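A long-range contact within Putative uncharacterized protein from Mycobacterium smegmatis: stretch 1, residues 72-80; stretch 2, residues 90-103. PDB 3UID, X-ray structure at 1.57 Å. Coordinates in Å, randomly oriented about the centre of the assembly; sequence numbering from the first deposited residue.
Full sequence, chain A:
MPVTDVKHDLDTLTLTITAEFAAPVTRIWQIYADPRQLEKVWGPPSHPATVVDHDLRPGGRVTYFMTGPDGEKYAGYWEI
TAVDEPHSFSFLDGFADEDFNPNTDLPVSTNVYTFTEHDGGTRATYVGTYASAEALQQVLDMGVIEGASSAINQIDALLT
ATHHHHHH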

ATOM      1  N   GLU A  72       7.922  -1.301 -15.832  1.00 13.97           N
ATOM      2  CA  GLU A  72       9.208  -1.351 -15.129  1.00 12.51           C
ATOM      3  C   GLU A  72       9.084  -2.064 -13.787  1.00 12.23           C
ATOM      4  O   GLU A  72       8.272  -1.685 -12.946  1.00 13.22           O
ATOM      5  CB  GLU A  72       9.775   0.050 -14.891  1.00 18.88           C
ATOM      6  CG  GLU A  72      10.132   0.806 -16.140  1.00 21.72           C
ATOM      7  CD  GLU A  72      10.749   2.169 -15.848  1.00 31.38           C
ATOM      8  OE1 GLU A  72      11.783   2.228 -15.146  1.00 38.21           O
ATOM      9  OE2 GLU A  72      10.193   3.182 -16.316  1.00 34.35           O
ATOM     10  N   LYS A  73       9.912  -3.081 -13.578  1.00 12.48           N
ATOM     11  CA  LYS A  73       9.979  -3.708 -12.268  1.00  8.69           C
ATOM     12  C   LYS A  73      10.634  -2.739 -11.310  1.00 10.84           C
ATOM     13  O   LYS A  73      11.641  -2.109 -11.631  1.00 12.79           O
ATOM     14  CB  LYS A  73      10.796  -4.991 -12.326  1.00 10.89           C
ATOM     15  CG  LYS A  73      10.723  -5.820 -11.037  1.00 10.11           C
ATOM     16  CD  LYS A  73      11.548  -7.097 -11.167  1.00 12.67           C
ATOM     17  CE  LYS A  73      11.223  -8.088 -10.064  1.00 13.64           C
ATOM     18  NZ  LYS A  73      11.863  -9.413 -10.349  1.00 16.88           N
ATOM     19  N   TYR A  74      10.045  -2.585 -10.139  1.00 11.77           N
ATOM     20  CA  TYR A  74      10.768  -1.914  -9.075  1.00 14.42           C
ATOM     21  C   TYR A  74      10.644  -2.679  -7.775  1.00 13.07           C
ATOM     22  O   TYR A  74       9.866  -3.616  -7.664  1.00 12.13           O
ATOM     23  CB  TYR A  74      10.364  -0.443  -8.931  1.00 16.65           C
ATOM     24  CG  TYR A  74       8.965  -0.226  -8.444  1.00 13.76           C
ATOM     25  CD1 TYR A  74       8.712   0.064  -7.110  1.00 16.73           C
ATOM     26  CD2 TYR A  74       7.895  -0.308  -9.316  1.00 19.29           C
ATOM     27  CE1 TYR A  74       7.407   0.271  -6.661  1.00 17.78           C
ATOM     28  CE2 TYR A  74       6.615  -0.105  -8.894  1.00 18.52           C
ATOM     29  CZ  TYR A  74       6.369   0.185  -7.570  1.00 17.59           C
ATOM     30  OH  TYR A  74       5.069   0.383  -7.168  1.00 25.77           O
ATOM     31  N   ALA A  75      11.472  -2.317  -6.812  1.00 12.07           N
ATOM     32  CA  ALA A  75      11.491  -3.014  -5.551  1.00  8.37           C
ATOM     33  C   ALA A  75      11.302  -2.019  -4.428  1.00  8.64           C
ATOM     34  O   ALA A  75      11.582  -0.830  -4.563  1.00 10.80           O
ATOM     35  CB  ALA A  75      12.804  -3.769  -5.393  1.00 10.03           C
ATOM     36  N   GLY A  76      10.816  -2.510  -3.306  1.00  9.33           N
ATOM     37  CA  GLY A  76      10.573  -1.636  -2.181  1.00 11.99           C
ATOM     38  C   GLY A  76      10.574  -2.445  -0.911  1.00 12.80           C
ATOM     39  O   GLY A  76      10.592  -3.683  -0.939  1.00  9.67           O
ATOM     40  N   TYR A  77      10.582  -1.748   0.216  1.00  9.50           N
ATOM     41  CA  TYR A  77      10.537  -2.427   1.496  1.00  9.61           C
ATOM     42  C   TYR A  77       9.788  -1.585   2.506  1.00  8.08           C
ATOM     43  O   TYR A  77       9.778  -0.360   2.431  1.00  9.35           O
ATOM     44  CB  TYR A  77      11.956  -2.731   2.006  1.00 12.21           C
ATOM     45  CG  TYR A  77      12.798  -1.484   2.165  1.00 12.42           C
ATOM     46  CD1 TYR A  77      12.863  -0.818   3.379  1.00 14.03           C
ATOM     47  CD2 TYR A  77      13.494  -0.953   1.090  1.00 16.36           C
ATOM     48  CE1 TYR A  77      13.615   0.339   3.522  1.00 17.30           C
ATOM     49  CE2 TYR A  77      14.242   0.202   1.223  1.00 15.79           C
ATOM     50  CZ  TYR A  77      14.307   0.837   2.443  1.00 20.46           C
ATOM     51  OH  TYR A  77      15.060   1.985   2.574  1.00 24.42           O
ATOM     52  N   TRP A  78       9.152  -2.269   3.447  1.00  7.93           N
ATOM     53  CA  TRP A  78       8.502  -1.615   4.571  1.00  8.06           C
ATOM     54  C   TRP A  78       9.259  -1.988   5.843  1.00 11.26           C
ATOM     55  O   TRP A  78       9.543  -3.168   6.073  1.00 12.27           O
ATOM     56  CB  TRP A  78       7.069  -2.102   4.705  1.00  9.76           C
ATOM     57  CG  TRP A  78       6.114  -1.735   3.609  1.00  7.61           C
ATOM     58  CD1 TRP A  78       6.346  -0.945   2.516  1.00  5.63           C
ATOM     59  CD2 TRP A  78       4.758  -2.157   3.513  1.00  9.65           C
ATOM     60  NE1 TRP A  78       5.207  -0.838   1.758  1.00 10.38           N
ATOM     61  CE2 TRP A  78       4.217  -1.579   2.347  1.00  9.36           C
ATOM     62  CE3 TRP A  78       3.937  -2.959   4.316  1.00 10.62           C
ATOM     63  CZ2 TRP A  78       2.898  -1.803   1.945  1.00  9.14           C
ATOM     64  CZ3 TRP A  78       2.624  -3.169   3.921  1.00 10.43           C
ATOM     65  CH2 TRP A  78       2.116  -2.581   2.755  1.00 10.16           C
ATOM     66  N   GLU A  79       9.578  -0.993   6.672  1.00 10.09           N
ATOM     67  CA  GLU A  79      10.024  -1.256   8.041  1.00  7.98           C
ATOM     68  C   GLU A  79       8.832  -0.996   8.943  1.00 10.40           C
ATOM     69  O   GLU A  79       8.399   0.149   9.096  1.00  9.35           O
ATOM     70  CB  GLU A  79      11.207  -0.360   8.432  1.00  9.89           C
ATOM     71  CG  GLU A  79      12.430  -0.518   7.534  1.00 13.03           C
ATOM     72  CD  GLU A  79      13.603   0.356   7.955  1.00 16.85           C
ATOM     73  OE1 GLU A  79      13.527   1.033   9.004  1.00 20.58           O
ATOM     74  OE2 GLU A  79      14.617   0.356   7.226  1.00 17.76           O
ATOM     75  N   ILE A  80       8.285  -2.062   9.523  1.00  8.62           N
ATOM     76  CA  ILE A  80       7.084  -1.951  10.344  1.00  8.92           C
ATOM     77  C   ILE A  80       7.396  -1.315  11.694  1.00  9.01           C
ATOM     78  O   ILE A  80       8.287  -1.770  12.415  1.00 13.19           O
ATOM     79  CB  ILE A  80       6.412  -3.326  10.556  1.00  8.00           C
ATOM     80  CG1 ILE A  80       6.232  -4.050   9.221  1.00  8.83           C
ATOM     81  CG2 ILE A  80       5.081  -3.169  11.270  1.00  9.55           C
ATOM     82  CD1 ILE A  80       5.362  -3.340   8.216  1.00  9.96           C
ATOM     83  N   SER A  90       1.602   0.732  10.942  1.00  7.71           N
ATOM     84  CA  SER A  90       2.402   1.880  10.537  1.00  6.60           C
ATOM     85  C   SER A  90       3.761   1.401  10.087  1.00  5.09           C
ATOM     86  O   SER A  90       4.273   0.405  10.613  1.00  8.73           O
ATOM     87  CB  SER A  90       2.570   2.839  11.709  1.00 11.13           C
ATOM     88  OG  SER A  90       1.308   3.308  12.169  1.00 13.12           O
ATOM     89  N   PHE A  91       4.363   2.111   9.137  1.00  6.85           N
ATOM     90  CA  PHE A  91       5.631   1.656   8.577  1.00  9.36           C
ATOM     91  C   PHE A  91       6.356   2.749   7.823  1.00  8.23           C
ATOM     92  O   PHE A  91       5.746   3.733   7.371  1.00  9.58           O
ATOM     93  CB  PHE A  91       5.428   0.445   7.641  1.00 10.15           C
ATOM     94  CG  PHE A  91       4.545   0.728   6.447  1.00  7.94           C
ATOM     95  CD1 PHE A  91       5.093   1.145   5.237  1.00  6.44           C
ATOM     96  CD2 PHE A  91       3.162   0.563   6.544  1.00  7.15           C
ATOM     97  CE1 PHE A  91       4.267   1.402   4.132  1.00  5.23           C
ATOM     98  CE2 PHE A  91       2.321   0.813   5.448  1.00  7.59           C
ATOM     99  CZ  PHE A  91       2.876   1.218   4.242  1.00  5.34           C
ATOM    100  N   LEU A  92       7.663   2.570   7.698  1.00  6.40           N
ATOM    101  CA  LEU A  92       8.468   3.411   6.820  1.00  9.82           C
ATOM    102  C   LEU A  92       8.644   2.669   5.496  1.00  7.70           C
ATOM    103  O   LEU A  92       8.862   1.465   5.475  1.00  9.74           O
ATOM    104  CB  LEU A  92       9.832   3.681   7.463  1.00 12.10           C
ATOM    105  CG  LEU A  92       9.742   4.190   8.899  1.00 15.56           C
ATOM    106  CD1 LEU A  92      11.066   4.046   9.628  1.00 17.81           C
ATOM    107  CD2 LEU A  92       9.253   5.627   8.913  1.00 24.92           C
ATOM    108  N   ASP A  93       8.522   3.379   4.384  1.00  8.21           N
ATOM    109  CA  ASP A  93       8.640   2.732   3.076  1.00  9.98           C
ATOM    110  C   ASP A  93       9.766   3.329   2.242  1.00 12.21           C
ATOM    111  O   ASP A  93       9.901   4.552   2.159  1.00  9.27           O
ATOM    112  CB  ASP A  93       7.303   2.846   2.339  1.00 11.51           C
ATOM    113  CG  ASP A  93       7.388   2.390   0.900  1.00 27.33           C
ATOM    114  OD1 ASP A  93       7.534   1.172   0.669  1.00 24.18           O
ATOM    115  OD2 ASP A  93       7.321   3.254  -0.005  1.00 39.93           O
ATOM    116  N   GLY A  94      10.566   2.459   1.625  1.00  8.59           N
ATOM    117  CA  GLY A  94      11.662   2.898   0.779  1.00 11.00           C
ATOM    118  C   GLY A  94      11.725   2.166  -0.551  1.00 10.12           C
ATOM    119  O   GLY A  94      11.261   1.035  -0.659  1.00 12.95           O
ATOM    120  N   PHE A  95      12.297   2.818  -1.557  1.00 10.09           N
ATOM    121  CA  PHE A  95      12.515   2.209  -2.869  1.00 11.79           C
ATOM    122  C   PHE A  95      13.869   1.527  -2.900  1.00 11.84           C
ATOM    123  O   PHE A  95      14.816   1.991  -2.259  1.00 10.89           O
ATOM    124  CB  PHE A  95      12.465   3.268  -3.970  1.00 15.99           C
ATOM    125  CG  PHE A  95      11.114   3.895  -4.135  1.00 22.19           C
ATOM    126  CD1 PHE A  95      10.048   3.152  -4.619  1.00 28.83           C
ATOM    127  CD2 PHE A  95      10.904   5.220  -3.791  1.00 27.64           C
ATOM    128  CE1 PHE A  95       8.799   3.726  -4.768  1.00 34.59           C
ATOM    129  CE2 PHE A  95       9.657   5.798  -3.939  1.00 29.11           C
ATOM    130  CZ  PHE A  95       8.605   5.053  -4.423  1.00 28.71           C
ATOM    131  N   ALA A  96      13.970   0.438  -3.664  1.00 11.16           N
ATOM    132  CA  ALA A  96      15.197  -0.357  -3.677  1.00  8.87           C
ATOM    133  C   ALA A  96      15.471  -1.059  -5.007  1.00  9.05           C
ATOM    134  O   ALA A  96      14.614  -1.104  -5.894  1.00 13.13           O
ATOM    135  CB  ALA A  96      15.163  -1.394  -2.545  1.00 10.36           C
ATOM    136  N   ASP A  97      16.680  -1.611  -5.127  1.00 10.00           N
ATOM    137  CA  ASP A  97      17.051  -2.406  -6.278  1.00  9.89           C
ATOM    138  C   ASP A  97      16.625  -3.858  -6.066  1.00 11.40           C
ATOM    139  O   ASP A  97      15.917  -4.160  -5.112  1.00 10.96           O
ATOM    140  CB  ASP A  97      18.551  -2.253  -6.605  1.00 10.09           C
ATOM    141  CG  ASP A  97      19.468  -2.795  -5.509  1.00 10.90           C
ATOM    142  OD1 ASP A  97      19.011  -3.608  -4.682  1.00 12.73           O
ATOM    143  OD2 ASP A  97      20.667  -2.427  -5.514  1.00 14.15           O
ATOM    144  N   GLU A  98      17.033  -4.743  -6.963  1.00 10.82           N
ATOM    145  CA  GLU A  98      16.579  -6.130  -6.903  1.00 10.33           C
ATOM    146  C   GLU A  98      17.023  -6.818  -5.607  1.00 12.38           C
ATOM    147  O   GLU A  98      16.400  -7.785  -5.161  1.00 13.71           O
ATOM    148  CB  GLU A  98      17.101  -6.899  -8.118  1.00 11.27           C
ATOM    149  CG  GLU A  98      16.485  -8.284  -8.287  1.00 12.46           C
ATOM    150  CD  GLU A  98      15.181  -8.272  -9.059  1.00 16.69           C
ATOM    151  OE1 GLU A  98      14.806  -7.203  -9.583  1.00 12.79           O
ATOM    152  OE2 GLU A  98      14.531  -9.337  -9.154  1.00 15.49           O
ATOM    153  N   ASP A  99      18.107  -6.324  -5.015  1.00 12.37           N
ATOM    154  CA  ASP A  99      18.662  -6.913  -3.794  1.00 12.48           C
ATOM    155  C   ASP A  99      18.102  -6.291  -2.525  1.00 12.12           C
ATOM    156  O   ASP A  99      18.558  -6.594  -1.416  1.00 14.66           O
ATOM    157  CB  ASP A  99      20.183  -6.756  -3.789  1.00 13.08           C
ATOM    158  CG  ASP A  99      20.845  -7.496  -4.931  1.00 17.48           C
ATOM    159  OD1 ASP A  99      20.313  -8.546  -5.360  1.00 18.24           O
ATOM    160  OD2 ASP A  99      21.896  -7.022  -5.412  1.00 22.99           O
ATOM    161  N   PHE A 100      17.133  -5.405  -2.712  1.00  8.87           N
ATOM    162  CA  PHE A 100      16.524  -4.597  -1.643  1.00  9.85           C
ATOM    163  C   PHE A 100      17.462  -3.593  -0.989  1.00 13.27           C
ATOM    164  O   PHE A 100      17.241  -3.176   0.148  1.00 15.72           O
ATOM    165  CB  PHE A 100      15.779  -5.466  -0.619  1.00 10.22           C
ATOM    166  CG  PHE A 100      14.695  -6.284  -1.242  1.00 10.63           C
ATOM    167  CD1 PHE A 100      13.609  -5.660  -1.820  1.00  8.96           C
ATOM    168  CD2 PHE A 100      14.799  -7.660  -1.323  1.00 14.43           C
ATOM    169  CE1 PHE A 100      12.607  -6.403  -2.438  1.00 14.10           C
ATOM    170  CE2 PHE A 100      13.799  -8.409  -1.928  1.00 15.94           C
ATOM    171  CZ  PHE A 100      12.717  -7.775  -2.497  1.00 10.37           C
ATOM    172  N   ASN A 101      18.483  -3.177  -1.730  1.00 12.74           N
ATOM    173  CA  ASN A 101      19.308  -2.060  -1.300  1.00 14.13           C
ATOM    174  C   ASN A 101      18.756  -0.753  -1.859  1.00 10.84           C
ATOM    175  O   ASN A 101      18.459  -0.664  -3.046  1.00 11.08           O
ATOM    176  CB  ASN A 101      20.762  -2.251  -1.740  1.00 15.24           C
ATOM    177  CG  ASN A 101      21.365  -3.530  -1.198  1.00 14.81           C
ATOM    178  OD1 ASN A 101      21.941  -4.329  -1.939  1.00 21.77           O
ATOM    179  ND2 ASN A 101      21.192  -3.752   0.095  1.00 13.58           N
ATOM    180  N   PRO A 102      18.618   0.272  -1.010  1.00 14.65           N
ATOM    181  CA  PRO A 102      18.197   1.586  -1.506  1.00 11.38           C
ATOM    182  C   PRO A 102      18.945   1.974  -2.779  1.00 13.14           C
ATOM    183  O   PRO A 102      20.175   1.903  -2.833  1.00 17.39           O
ATOM    184  CB  PRO A 102      18.567   2.514  -0.350  1.00 13.71           C
ATOM    185  CG  PRO A 102      18.321   1.656   0.870  1.00 13.87           C
ATOM    186  CD  PRO A 102      18.801   0.266   0.452  1.00 14.84           C
ATOM    187  N   ASN A 103      18.201   2.374  -3.806  1.00 12.17           N
ATOM    188  CA  ASN A 103      18.806   2.691  -5.091  1.00 12.51           C
ATOM    189  C   ASN A 103      18.345   4.027  -5.685  1.00 17.79           C
ATOM    190  O   ASN A 103      18.511   4.269  -6.888  1.00 16.60           O
ATOM    191  CB  ASN A 103      18.577   1.555  -6.093  1.00 13.74           C
ATOM    192  CG  ASN A 103      17.129   1.420  -6.490  1.00 11.38           C
ATOM    193  OD1 ASN A 103      16.232   1.858  -5.766  1.00 13.91           O
ATOM    194  ND2 ASN A 103      16.883   0.803  -7.646  1.00 14.45           N
TER

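Neighbouring antiparallel strands are held together by a repeating backbone pattern, but the character of each face is set by the side chains that project from it. The pairing of strand 73-80 with strand 90-96 illustrates the principle, and the three residues most covered by the opposing stretch, Tyr77, Ala75 and Phe91, show three ways of using it.

Tyr77 forms a hydrogen-bonded pair with Gly94: Tyr77 N donates to Gly94 O at 3.0 Å, and Gly94 N returns the bond to Tyr77 O, also at 3.0 Å. With chi1 in the p rotamer, the tyrosine ring folds across its glycine partner, so that Gly94 CA lies over the ring face, 4.0 Å from the centroid of the Tyr77 ring, in a CH-pi contact. The fit depends on the bare glycine, since a CB built at Gly94 would lie only 2.4 Å from Tyr77 OH. The phenol end of the side chain lies over the partner strand, where Tyr77 OH comes to 3.7 Å from Pro102 CG, while Ala96 CB sits at the ring edge, 4.0 Å from Tyr77 CD2.

Ala75, whose side chain shares that face, shows how a small residue can be extensively covered when the partner chain turns around it. Ala96 N donates to Ala75 O at 2.8 Å, whereas the reciprocal bond from Ala75 N to Ala96 O is weak, at 3.5 Å. Beyond Ala96 the chain enters a type I turn from Asp97 to Phe100, closed by a hydrogen bond from Phe100 N to Asp97 O at 3.0 Å. The methyl group meets this turn at both ends: Ala75 CB is 3.2 Å from Asp97 O and 4.0 Å from Phe100 CE1. Glu98, also in the turn, extends its carboxylate to Lys73, and the salt bridge between Lys73 NZ and Glu98 OE2 measures 2.9 Å.

Phe91 works on the other face, shared by Trp78, Asp93 and Ile80. It pairs with Ile80 without backbone hydrogen bonds, and Ile80 CD1 packs 3.8 Å from Phe91 CB. Its ring, however, stacks face to face on the five-membered ring of Trp78, with centroids 3.9 Å apart and planes inclined by 20°. The stack is diagonal to the register, because Trp78 is paired with Asp93, whose OD1 lies at the indole edge, 3.1 Å from Trp78 CD1. Between these non-hydrogen-bonded pairs, Glu79 and Leu92 keep the backbone closely tied, with Glu79 N to Leu92 O at 2.8 Å and Leu92 N to Glu79 O at 2.9 Å.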